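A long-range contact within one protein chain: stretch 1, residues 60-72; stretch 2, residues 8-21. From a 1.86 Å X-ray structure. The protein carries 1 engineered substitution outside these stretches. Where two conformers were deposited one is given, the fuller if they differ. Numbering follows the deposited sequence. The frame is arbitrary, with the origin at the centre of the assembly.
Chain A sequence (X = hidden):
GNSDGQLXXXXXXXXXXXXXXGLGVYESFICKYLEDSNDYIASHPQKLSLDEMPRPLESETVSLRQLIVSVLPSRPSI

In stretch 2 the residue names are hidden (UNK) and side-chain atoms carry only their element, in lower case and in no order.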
# COMPACT_ATOMS: atom_id res chain seq x y z
N GLU A 60 -22.66 3.87 14.12
CA GLU A 60 -24.10 3.75 14.16
C GLU A 60 -24.78 5.01 13.70
O GLU A 60 -25.93 4.96 13.26
CB GLU A 60 -24.56 3.39 15.58
CG GLU A 60 -24.12 1.99 16.01
CD GLU A 60 -25.09 0.89 15.59
OE1 GLU A 60 -25.64 0.18 16.48
OE2 GLU A 60 -25.32 0.72 14.37
N THR A 61 -24.08 6.15 13.79
CA THR A 61 -24.59 7.42 13.36
C THR A 61 -24.16 7.84 11.95
O THR A 61 -24.58 8.86 11.51
CB THR A 61 -24.20 8.55 14.34
OG1 THR A 61 -22.79 8.50 14.59
CG2 THR A 61 -24.94 8.38 15.67
N VAL A 62 -23.39 7.07 11.23
CA VAL A 62 -22.99 7.51 9.91
C VAL A 62 -23.30 6.42 8.90
O VAL A 62 -22.81 5.31 9.07
CB VAL A 62 -21.47 7.78 9.91
CG1 VAL A 62 -21.02 8.17 8.52
CG2 VAL A 62 -21.08 8.86 10.92
N SER A 63 -24.05 6.70 7.85
CA SER A 63 -24.32 5.72 6.79
C SER A 63 -23.12 5.72 5.83
O SER A 63 -22.72 6.78 5.40
CB SER A 63 -25.60 6.16 6.09
OG SER A 63 -25.74 5.62 4.80
N LEU A 64 -22.61 4.55 5.48
CA LEU A 64 -21.47 4.45 4.59
C LEU A 64 -21.82 3.44 3.53
O LEU A 64 -22.29 2.34 3.85
CB LEU A 64 -20.32 3.96 5.43
CG LEU A 64 -19.01 3.54 4.77
CD1 LEU A 64 -17.94 3.70 5.82
CD2 LEU A 64 -19.01 2.11 4.22
N ARG A 65 -21.65 3.80 2.27
CA ARG A 65 -21.72 2.87 1.19
C ARG A 65 -20.40 2.97 0.38
O ARG A 65 -19.91 4.05 0.16
CB ARG A 65 -22.87 3.22 0.24
CG ARG A 65 -24.28 3.01 0.87
CD ARG A 65 -24.51 1.53 1.22
NE ARG A 65 -24.10 0.58 0.16
CZ ARG A 65 -24.90 0.12 -0.81
NH1 ARG A 65 -24.44 -0.72 -1.70
NH2 ARG A 65 -26.19 0.51 -0.89
N GLN A 66 -19.87 1.84 0.01
CA GLN A 66 -18.59 1.77 -0.68
C GLN A 66 -18.79 1.72 -2.17
O GLN A 66 -19.64 0.97 -2.71
CB GLN A 66 -17.83 0.54 -0.20
CG GLN A 66 -16.39 0.47 -0.72
CD GLN A 66 -15.63 -0.71 -0.17
OE1 GLN A 66 -15.93 -1.21 0.90
NE2 GLN A 66 -14.63 -1.15 -0.88
N LEU A 67 -17.96 2.49 -2.88
CA LEU A 67 -17.89 2.44 -4.31
C LEU A 67 -16.51 2.00 -4.73
O LEU A 67 -15.53 2.18 -4.01
CB LEU A 67 -18.12 3.85 -4.90
CG LEU A 67 -19.33 4.62 -4.40
CD1 LEU A 67 -19.38 5.95 -5.10
CD2 LEU A 67 -20.63 3.86 -4.60
N ILE A 68 -16.43 1.45 -5.89
CA ILE A 68 -15.18 1.04 -6.36
C ILE A 68 -14.88 1.76 -7.69
O ILE A 68 -15.78 2.06 -8.48
CB ILE A 68 -15.07 -0.48 -6.45
CG1 ILE A 68 -16.02 -1.04 -7.46
CG2 ILE A 68 -15.23 -1.16 -5.07
CD1 ILE A 68 -15.48 -2.29 -8.13
N VAL A 69 -13.59 2.04 -7.88
CA VAL A 69 -13.09 2.74 -9.05
C VAL A 69 -12.20 1.72 -9.74
O VAL A 69 -11.28 1.12 -9.11
CB VAL A 69 -12.29 4.02 -8.68
CG1 VAL A 69 -11.84 4.73 -9.94
CG2 VAL A 69 -13.09 4.96 -7.77
N SER A 70 -12.46 1.48 -11.02
CA SER A 70 -11.73 0.47 -11.76
C SER A 70 -11.41 1.02 -13.12
O SER A 70 -11.96 2.02 -13.56
CB SER A 70 -12.56 -0.82 -11.89
OG SER A 70 -13.24 -1.10 -10.67
N VAL A 71 -10.53 0.33 -13.82
CA VAL A 71 -10.14 0.81 -15.13
C VAL A 71 -10.96 0.11 -16.16
O VAL A 71 -11.09 -1.11 -16.13
CB VAL A 71 -8.67 0.59 -15.47
CG1 VAL A 71 -8.30 1.46 -16.66
CG2 VAL A 71 -7.81 0.96 -14.29
N LEU A 72 -11.48 0.90 -17.09
CA LEU A 72 -12.16 0.43 -18.27
C LEU A 72 -11.20 -0.22 -19.27
O LEU A 72 -10.94 -1.42 -19.18
CB LEU A 72 -12.82 1.64 -18.93
CG LEU A 72 -13.79 1.34 -20.06
CD1 LEU A 72 -15.22 1.42 -19.52
CD2 LEU A 72 -13.57 2.31 -21.21
N UNK A 8 -11.49 -6.65 -15.09
CA UNK A 8 -11.63 -5.18 -14.84
C UNK A 8 -10.99 -4.79 -13.50
O UNK A 8 -11.62 -4.89 -12.44
c UNK A 8 -13.11 -4.76 -14.91
c UNK A 8 -13.30 -3.25 -14.76
o UNK A 8 -12.35 -2.57 -14.34
o UNK A 8 -14.41 -2.73 -15.05
N UNK A 9 -9.76 -4.28 -13.57
CA UNK A 9 -8.92 -4.17 -12.39
C UNK A 9 -9.28 -3.01 -11.43
O UNK A 9 -9.42 -1.83 -11.81
c UNK A 9 -7.10 -2.89 -13.62
c UNK A 9 -7.43 -4.13 -12.78
o UNK A 9 -6.64 -4.16 -11.59
N UNK A 10 -9.40 -3.39 -10.16
CA UNK A 10 -9.83 -2.47 -9.09
C UNK A 10 -8.69 -1.52 -8.75
O UNK A 10 -7.59 -1.96 -8.46
n UNK A 10 -9.38 -2.15 -5.79
c UNK A 10 -10.19 -3.32 -7.87
c UNK A 10 -9.87 -1.46 -4.77
c UNK A 10 -11.55 -2.07 -6.05
n UNK A 10 -11.18 -1.41 -4.90
c UNK A 10 -10.41 -2.53 -6.63
N UNK A 11 -8.95 -0.23 -8.77
CA UNK A 11 -7.95 0.80 -8.55
C UNK A 11 -8.03 1.42 -7.15
O UNK A 11 -7.02 1.57 -6.46
c UNK A 11 -7.00 2.83 -9.94
c UNK A 11 -8.13 1.88 -9.60
c UNK A 11 -5.84 2.12 -10.62
c UNK A 11 -7.55 3.93 -10.83
N UNK A 12 -9.23 1.78 -6.71
CA UNK A 12 -9.43 2.51 -5.43
C UNK A 12 -10.85 2.33 -4.94
O UNK A 12 -11.69 1.88 -5.68
c UNK A 12 -9.16 3.99 -5.62
N UNK A 13 -11.08 2.66 -3.70
CA UNK A 13 -12.42 2.66 -3.13
C UNK A 13 -12.73 4.11 -2.80
O UNK A 13 -11.82 4.88 -2.46
o UNK A 13 -12.48 -0.16 -2.95
c UNK A 13 -12.48 1.91 -1.83
o UNK A 13 -11.28 0.03 -1.11
c UNK A 13 -12.05 0.48 -1.98
N UNK A 14 -14.01 4.42 -2.82
CA UNK A 14 -14.54 5.71 -2.36
C UNK A 14 -15.74 5.39 -1.51
O UNK A 14 -16.23 4.22 -1.54
c UNK A 14 -14.97 6.49 -3.59
c UNK A 14 -14.49 7.72 -5.65
c UNK A 14 -13.87 7.02 -4.48
c UNK A 14 -12.93 7.93 -3.69
N UNK A 15 -16.16 6.33 -0.67
CA UNK A 15 -17.24 6.06 0.25
C UNK A 15 -18.24 7.23 0.17
O UNK A 15 -17.83 8.39 0.19
c UNK A 15 -14.48 4.73 1.54
c UNK A 15 -14.34 2.42 1.95
c UNK A 15 -16.69 5.90 1.67
c UNK A 15 -16.44 3.50 2.15
o UNK A 15 -13.59 1.31 2.01
c UNK A 15 -15.86 4.71 1.84
c UNK A 15 -15.67 2.35 2.19
c UNK A 15 -13.74 3.61 1.59
N UNK A 16 -19.52 6.90 0.11
CA UNK A 16 -20.59 7.84 0.24
C UNK A 16 -21.06 7.81 1.67
O UNK A 16 -21.48 6.75 2.16
c UNK A 16 -22.57 9.72 -1.36
c UNK A 16 -23.92 7.66 -1.74
c UNK A 16 -22.92 8.33 -0.82
c UNK A 16 -21.72 7.42 -0.69
N UNK A 17 -20.90 8.94 2.34
CA UNK A 17 -21.09 9.05 3.74
C UNK A 17 -22.25 10.03 3.93
O UNK A 17 -22.24 11.12 3.40
c UNK A 17 -17.74 9.44 5.72
c UNK A 17 -18.83 7.24 4.96
c UNK A 17 -18.60 8.75 4.65
c UNK A 17 -19.86 9.61 4.47
N UNK A 18 -23.18 9.63 4.80
CA UNK A 18 -24.35 10.47 5.05
C UNK A 18 -24.64 10.39 6.52
O UNK A 18 -24.50 9.37 7.11
c UNK A 18 -25.38 10.29 2.70
c UNK A 18 -26.41 9.98 0.40
n UNK A 18 -26.64 11.42 0.04
c UNK A 18 -25.55 10.05 4.16
c UNK A 18 -26.50 9.66 1.88
N UNK A 19 -24.96 11.51 7.14
CA UNK A 19 -25.18 11.51 8.60
C UNK A 19 -26.20 12.60 8.99
O UNK A 19 -26.28 13.66 8.41
c UNK A 19 -23.44 14.07 10.04
c UNK A 19 -23.18 12.99 9.20
c UNK A 19 -22.80 15.31 9.84
o UNK A 19 -21.15 16.56 8.67
c UNK A 19 -21.81 15.41 8.86
c UNK A 19 -21.54 14.34 8.05
c UNK A 19 -22.19 13.15 8.22
c UNK A 19 -23.88 11.67 9.38
N UNK A 20 -27.03 12.26 9.96
CA UNK A 20 -28.02 13.19 10.49
C UNK A 20 -27.27 14.13 11.43
O UNK A 20 -26.47 13.69 12.26
c UNK A 20 -30.06 13.29 12.03
o UNK A 20 -30.24 12.95 13.21
c UNK A 20 -29.11 12.40 11.22
o UNK A 20 -30.58 14.29 11.49
N UNK A 21 -27.47 15.41 11.22
CA UNK A 21 -26.83 16.45 12.03
C UNK A 21 -27.39 16.52 13.47
O UNK A 21 -26.63 16.52 14.45
c UNK A 21 -26.20 17.81 10.04
o UNK A 21 -28.39 18.03 11.06
c UNK A 21 -27.00 17.80 11.35
O HOH W 1 -13.92 -1.51 3.27
O HOH W 2 -24.32 6.57 2.58
O HOH W 3 -26.96 9.83 11.11

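Position 8 carries two carbons, the second bearing two oxygens. One oxygen lies 3.0 Å from Ser-70 CB and 2.6 Å from Val-71 O, although the residue is poorly ordered. This is Asp-8. At position 9 one carbon holds an oxygen and a carbon, a beta-branched hydroxyl side chain; its methyl carbon lies 4.0 Å from Val-71 CG2, and the backbone O of the position accepts a hydrogen bond from Val-71 N (3.2 Å). The residue is Thr-9.

Position 10 has one carbon and a five-membered ring of three carbons and two nitrogens. Ile-68 CB approaches the ring edge, 3.9 Å from the ring carbon that is bonded to both the substituted ring carbon and a nitrogen. Only histidine fits: His-10, with that carbon its CD2. Position 11 shows four carbons forked at the second, and a terminal carbon lies 4.3 Å from Val-71 CG2, hence Leu-11. Position 12 has a single carbon, CB, 4.4 Å from Val-69 CB: Ala-12.

Position 13 repeats the two-carbon, two-oxygen pattern, and one oxygen stands 3.1 Å from Gln-66 NE2. It is Asp-13, and its OD1 accepts a hydrogen bond from His-10 NE2 (2.7 Å), tying two side chains of the strand together. Position 14 is again four carbons forked at the second, with one terminal carbon 3.8 Å from Val-69 CG2: Leu-14.

Position 15 bears a six-carbon ring with one oxygen. Leu-64 CD2 meets the ring edge 3.6 Å from a ring carbon, and water 1 links the ring oxygen to Gln-66 OE1 (3.1 Å to each), identifying Tyr-15. At position 16 four carbons fork at the second, and CB lies 4.5 Å from Arg-65 CB: Leu-16. Position 17 has the same fork, with a terminal carbon 3.6 Å from Leu-64 CB: Leu-17.

Position 18 is four carbons in a row ending in nitrogen; CB lies 4.3 Å from Ser-63 CB, but the end leads away: Lys-18. Position 19 has another oxygen-bearing six-carbon ring, with CB 4.3 Å from Val-62 CG2: Tyr-19. Position 20 has two carbons and two oxygens, and its backbone N shares water 3 with Thr-61 O: Asp-20. Position 21, one carbon carrying oxygen and carbon, lies beyond reach of stretch 1: Thr-21.

The contact is an antiparallel strand pair. Reciprocal backbone bonds join Ser-63 to Lys-18, Arg-65 to Leu-16, and Leu-67 to Leu-14. At the bulge, Val-69 O accepts from both Leu-11 N (2.7 Å) and Ala-12 N (3.2 Å), and the register shifts by one residue. Side chains alternate between faces: Leu-64, Gln-66, Tyr-15 and Leu-17 share one, while Leu-67, Val-69, Ala-12 and Leu-14 share the other, so apolar packing reinforces the backbone ladder on both.

Stretch 2 8-21: DTHLADLYLLKYDT
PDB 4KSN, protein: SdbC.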